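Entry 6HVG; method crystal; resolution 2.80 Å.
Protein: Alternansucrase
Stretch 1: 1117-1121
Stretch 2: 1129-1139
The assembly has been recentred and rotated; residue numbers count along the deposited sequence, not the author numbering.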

ATOM      1  N   ASP A1117     -25.513  10.856   4.676  1.00 50.76           N
ATOM      2  CA  ASP A1117     -26.028  10.173   5.867  1.00 51.14           C
ATOM      3  C   ASP A1117     -24.989  10.259   6.977  1.00 54.24           C
ATOM      4  O   ASP A1117     -23.984   9.538   6.967  1.00 53.56           O
ATOM      5  CB  ASP A1117     -26.326   8.715   5.544  1.00 53.30           C
ATOM      6  CG  ASP A1117     -27.048   7.992   6.656  1.00 55.46           C
ATOM      7  OD1 ASP A1117     -27.081   8.497   7.778  1.00 57.25           O
ATOM      8  OD2 ASP A1117     -27.569   6.885   6.419  1.00 58.37           O
ATOM      9  N   LEU A1118     -25.241  11.135   7.952  1.00 55.95           N
ATOM     10  CA  LEU A1118     -24.340  11.328   9.095  1.00 54.48           C
ATOM     11  C   LEU A1118     -24.886  10.707  10.407  1.00 54.81           C
ATOM     12  O   LEU A1118     -24.459  11.067  11.508  1.00 56.32           O
ATOM     13  CB  LEU A1118     -24.069  12.818   9.271  1.00 54.30           C
ATOM     14  CG  LEU A1118     -23.051  13.408   8.263  1.00 52.69           C
ATOM     15  CD1 LEU A1118     -23.679  13.713   6.913  1.00 52.38           C
ATOM     16  CD2 LEU A1118     -22.381  14.659   8.810  1.00 50.53           C
ATOM     17  N   GLY A1119     -25.796   9.747  10.271  1.00 52.92           N
ATOM     18  CA  GLY A1119     -26.318   9.009  11.410  1.00 52.66           C
ATOM     19  C   GLY A1119     -27.833   9.067  11.565  1.00 53.70           C
ATOM     20  O   GLY A1119     -28.341   8.867  12.664  1.00 53.00           O
ATOM     21  N   PHE A1120     -28.556   9.252  10.458  1.00 51.87           N
ATOM     22  CA  PHE A1120     -30.008   9.334  10.526  1.00 55.30           C
ATOM     23  C   PHE A1120     -30.642   7.991  10.825  1.00 55.20           C
ATOM     24  O   PHE A1120     -30.041   6.948  10.603  1.00 54.53           O
ATOM     25  CB  PHE A1120     -30.601   9.871   9.229  1.00 57.69           C
ATOM     26  CG  PHE A1120     -30.177  11.275   8.897  1.00 60.70           C
ATOM     27  CD1 PHE A1120     -29.247  11.504   7.908  1.00 60.66           C
ATOM     28  CD2 PHE A1120     -30.718  12.370   9.568  1.00 63.74           C
ATOM     29  CE1 PHE A1120     -28.859  12.788   7.583  1.00 63.31           C
ATOM     30  CE2 PHE A1120     -30.334  13.664   9.246  1.00 62.77           C
ATOM     31  CZ  PHE A1120     -29.392  13.870   8.255  1.00 63.63           C
ATOM     32  N   ASN A1121     -31.866   8.036  11.335  1.00 56.85           N
ATOM     33  CA  ASN A1121     -32.627   6.834  11.615  1.00 60.38           C
ATOM     34  C   ASN A1121     -32.982   6.055  10.335  1.00 64.29           C
ATOM     35  O   ASN A1121     -33.092   6.631   9.250  1.00 63.79           O
ATOM     36  CB  ASN A1121     -33.917   7.197  12.361  1.00 62.88           C
ATOM     37  CG  ASN A1121     -33.675   7.724  13.774  1.00 60.54           C
ATOM     38  OD1 ASN A1121     -32.549   7.727  14.290  1.00 59.67           O
ATOM     39  ND2 ASN A1121     -34.750   8.144  14.408  1.00 56.44           N
ATOM     40  N   PRO A1129     -27.145   4.656  14.373  1.00 56.37           N
ATOM     41  CA  PRO A1129     -25.965   5.465  14.545  1.00 53.87           C
ATOM     42  C   PRO A1129     -24.800   5.051  13.671  1.00 53.06           C
ATOM     43  O   PRO A1129     -24.712   3.917  13.237  1.00 53.29           O
ATOM     44  CB  PRO A1129     -25.603   5.253  16.028  1.00 54.33           C
ATOM     45  CG  PRO A1129     -26.221   3.963  16.397  1.00 54.05           C
ATOM     46  CD  PRO A1129     -27.490   3.924  15.609  1.00 56.60           C
ATOM     47  N   THR A1130     -23.910   6.000  13.421  1.00 53.54           N
ATOM     48  CA  THR A1130     -22.600   5.710  12.887  1.00 50.54           C
ATOM     49  C   THR A1130     -21.787   5.140  14.045  1.00 49.98           C
ATOM     50  O   THR A1130     -22.337   4.760  15.066  1.00 51.43           O
ATOM     51  CB  THR A1130     -21.928   6.986  12.357  1.00 50.45           C
ATOM     52  OG1 THR A1130     -21.733   7.909  13.433  1.00 51.14           O
ATOM     53  CG2 THR A1130     -22.790   7.654  11.288  1.00 50.83           C
ATOM     54  N   LYS A1131     -20.479   5.040  13.877  1.00 50.08           N
ATOM     55  CA  LYS A1131     -19.603   4.640  14.969  1.00 52.38           C
ATOM     56  C   LYS A1131     -19.584   5.711  16.067  1.00 54.38           C
ATOM     57  O   LYS A1131     -19.244   5.439  17.220  1.00 56.29           O
ATOM     58  CB  LYS A1131     -18.188   4.423  14.427  1.00 50.62           C
ATOM     59  CG  LYS A1131     -17.179   3.898  15.427  1.00 50.54           C
ATOM     60  CD  LYS A1131     -15.929   3.470  14.670  1.00 52.48           C
ATOM     61  CE  LYS A1131     -14.861   2.879  15.567  1.00 50.67           C
ATOM     62  NZ  LYS A1131     -13.534   2.945  14.905  1.00 48.08           N
ATOM     63  N   TYR A1132     -19.952   6.929  15.691  1.00 57.21           N
ATOM     64  CA  TYR A1132     -19.866   8.094  16.567  1.00 59.86           C
ATOM     65  C   TYR A1132     -21.237   8.575  17.117  1.00 58.79           C
ATOM     66  O   TYR A1132     -21.274   9.496  17.925  1.00 56.36           O
ATOM     67  CB  TYR A1132     -19.116   9.219  15.820  1.00 57.88           C
ATOM     68  CG  TYR A1132     -17.804   8.744  15.196  1.00 56.62           C
ATOM     69  CD1 TYR A1132     -16.717   8.374  15.995  1.00 54.76           C
ATOM     70  CD2 TYR A1132     -17.662   8.626  13.815  1.00 54.48           C
ATOM     71  CE1 TYR A1132     -15.532   7.926  15.431  1.00 50.52           C
ATOM     72  CE2 TYR A1132     -16.478   8.170  13.242  1.00 51.24           C
ATOM     73  CZ  TYR A1132     -15.424   7.816  14.050  1.00 50.30           C
ATOM     74  OH  TYR A1132     -14.255   7.347  13.475  1.00 49.71           O
ATOM     75  N   GLY A1133     -22.331   7.933  16.695  1.00 56.97           N
ATOM     76  CA  GLY A1133     -23.662   8.247  17.205  1.00 55.77           C
ATOM     77  C   GLY A1133     -24.624   8.740  16.144  1.00 54.01           C
ATOM     78  O   GLY A1133     -24.302   8.781  14.970  1.00 53.47           O
ATOM     79  N   THR A1134     -25.820   9.122  16.578  1.00 54.10           N
ATOM     80  CA  THR A1134     -26.866   9.590  15.670  1.00 56.49           C
ATOM     81  C   THR A1134     -26.574  10.990  15.122  1.00 55.64           C
ATOM     82  O   THR A1134     -25.597  11.622  15.527  1.00 55.18           O
ATOM     83  CB  THR A1134     -28.255   9.570  16.346  1.00 58.74           C
ATOM     84  OG1 THR A1134     -28.308  10.542  17.395  1.00 57.78           O
ATOM     85  CG2 THR A1134     -28.550   8.169  16.908  1.00 60.65           C
ATOM     86  N   ASP A1135     -27.414  11.460  14.199  1.00 57.00           N
ATOM     87  CA  ASP A1135     -27.293  12.827  13.682  1.00 57.96           C
ATOM     88  C   ASP A1135     -27.566  13.872  14.760  1.00 58.17           C
ATOM     89  O   ASP A1135     -26.926  14.925  14.770  1.00 56.17           O
ATOM     90  CB  ASP A1135     -28.205  13.063  12.474  1.00 60.09           C
ATOM     91  CG  ASP A1135     -29.671  12.855  12.787  1.00 62.62           C
ATOM     92  OD1 ASP A1135     -30.008  11.737  13.215  1.00 68.05           O
ATOM     93  OD2 ASP A1135     -30.483  13.799  12.588  1.00 62.82           O
ATOM     94  N   GLN A1136     -28.509  13.597  15.663  1.00 61.80           N
ATOM     95  CA  GLN A1136     -28.744  14.493  16.805  1.00 62.13           C
ATOM     96  C   GLN A1136     -27.519  14.537  17.723  1.00 59.49           C
ATOM     97  O   GLN A1136     -27.140  15.608  18.191  1.00 55.27           O
ATOM     98  CB  GLN A1136     -29.987  14.089  17.599  1.00 64.88           C
ATOM     99  CG  GLN A1136     -30.446  15.138  18.611  1.00 70.32           C
ATOM    100  CD  GLN A1136     -31.013  16.391  17.944  1.00 72.27           C
ATOM    101  OE1 GLN A1136     -32.047  16.327  17.272  1.00 73.43           O
ATOM    102  NE2 GLN A1136     -30.337  17.536  18.128  1.00 70.72           N
ATOM    103  N   ASP A1137     -26.881  13.387  17.952  1.00 58.27           N
ATOM    104  CA  ASP A1137     -25.681  13.360  18.783  1.00 58.78           C
ATOM    105  C   ASP A1137     -24.606  14.296  18.228  1.00 58.92           C
ATOM    106  O   ASP A1137     -23.900  14.960  18.994  1.00 60.92           O
ATOM    107  CB  ASP A1137     -25.119  11.943  18.903  1.00 58.15           C
ATOM    108  CG  ASP A1137     -25.988  11.030  19.736  1.00 60.24           C
ATOM    109  OD1 ASP A1137     -26.634  11.511  20.691  1.00 63.41           O
ATOM    110  OD2 ASP A1137     -26.001   9.812  19.453  1.00 62.14           O
ATOM    111  N   LEU A1138     -24.498  14.345  16.900  1.00 59.08           N
ATOM    112  CA  LEU A1138     -23.522  15.200  16.225  1.00 58.86           C
ATOM    113  C   LEU A1138     -23.875  16.685  16.380  1.00 56.16           C
ATOM    114  O   LEU A1138     -23.018  17.505  16.708  1.00 50.90           O
ATOM    115  CB  LEU A1138     -23.426  14.822  14.745  1.00 57.47           C
ATOM    116  CG  LEU A1138     -22.552  15.699  13.846  1.00 58.40           C
ATOM    117  CD1 LEU A1138     -21.114  15.794  14.333  1.00 57.22           C
ATOM    118  CD2 LEU A1138     -22.603  15.153  12.432  1.00 58.42           C
ATOM    119  N   ARG A1139     -25.137  17.022  16.145  1.00 55.25           N
ATOM    120  CA  ARG A1139     -25.591  18.399  16.314  1.00 54.95           C
ATOM    121  C   ARG A1139     -25.416  18.867  17.764  1.00 54.77           C
ATOM    122  O   ARG A1139     -25.047  20.009  18.003  1.00 54.64           O
ATOM    123  CB  ARG A1139     -27.039  18.554  15.840  1.00 56.46           C
ATOM    124  CG  ARG A1139     -27.190  18.441  14.319  1.00 58.29           C
ATOM    125  CD  ARG A1139     -28.548  18.928  13.830  1.00 59.88           C
ATOM    126  NE  ARG A1139     -29.631  18.101  14.368  1.00 63.43           N
ATOM    127  CZ  ARG A1139     -30.063  16.959  13.841  1.00 61.35           C
ATOM    128  NH1 ARG A1139     -29.536  16.466  12.733  1.00 63.23           N
ATOM    129  NH2 ARG A1139     -31.028  16.294  14.437  1.00 63.84           N
TER

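Stretch 1 has no regular secondary structure and lies against the point where stretch 2 passes from a turn into a helix. The nearest CA atoms across the stretches are those of Gly1119 and Thr1134, 4.3 Å apart. Thr1134 holds the N-cap position, and the helix runs from Asp1135 through Arg1139 and beyond. A single hydrogen bond crosses the interface, from Asp1135 N to Gly1119 O (3.2 Å); its N-H...O angle of 138° makes it weak. The same carbonyl receives a CA-H...O contact, with Gly1119 O 3.4 Å from Thr1134 CA, so the N-cap and the first helical residue meet the same carbonyl, one through a polarised C-H and the other through its N-H.

So close an approach depends on the absence of a side chain at Gly1119. A CB on Gly1119 would point toward stretch 2 and lie 2.8 Å from Gly1133 O, a clash, and the backbone angles (123/27) by themselves call for glycine. The loop around this residue is held by Asp1117, whose OD1 accepts from Gly1119 N at 3.1 Å and from Phe1120 N at 3.2 Å.

The facing turn is braced in a similar way. Gly1133 O accepts from both Thr1130 N (3.2 Å) and Thr1130 OG1 (3.1 Å), while Thr1130 OG1 accepts from Tyr1132 N at 3.0 Å. With its hydroxyl engaged inside the turn, Thr1130 offers its methyl to stretch 1: CG2 sits 3.8 Å from Gly1119 CA. At the helix start, Asp1137 N donates to Thr1134 OG1 (3.2 Å), the capping bond, and Thr1134 N donates to Asp1137 OD2 (3.0 Å). These reciprocal bonds satisfy backbone amides that have no preceding helical turn to supply acceptors.

Asp1135 is the main side chain reaching across from the helix. Asp1135 CB lies over one face of the Phe1120 ring, 4.2 Å from its centroid and 27° off the ring normal, a CH-pi contact. Although the CA-to-CB bond of Phe1120 points away from stretch 2, the m rotamer (chi1 -63°) brings the ring back to it, with CE2 3.3 Å from Asp1135 OD2. Asp1135 OD2 also forms a salt bridge with Arg1139 NH1, at 2.8 Å, which balances its charge one helical turn further on.

Two leucines make the contact between apolar side chains. Leu1138, one turn after Thr1134, points its CA-to-CB bond toward stretch 1, and its CD2 meets Leu1118 CD2 at 3.7 Å, a van der Waals contact between buried side chains.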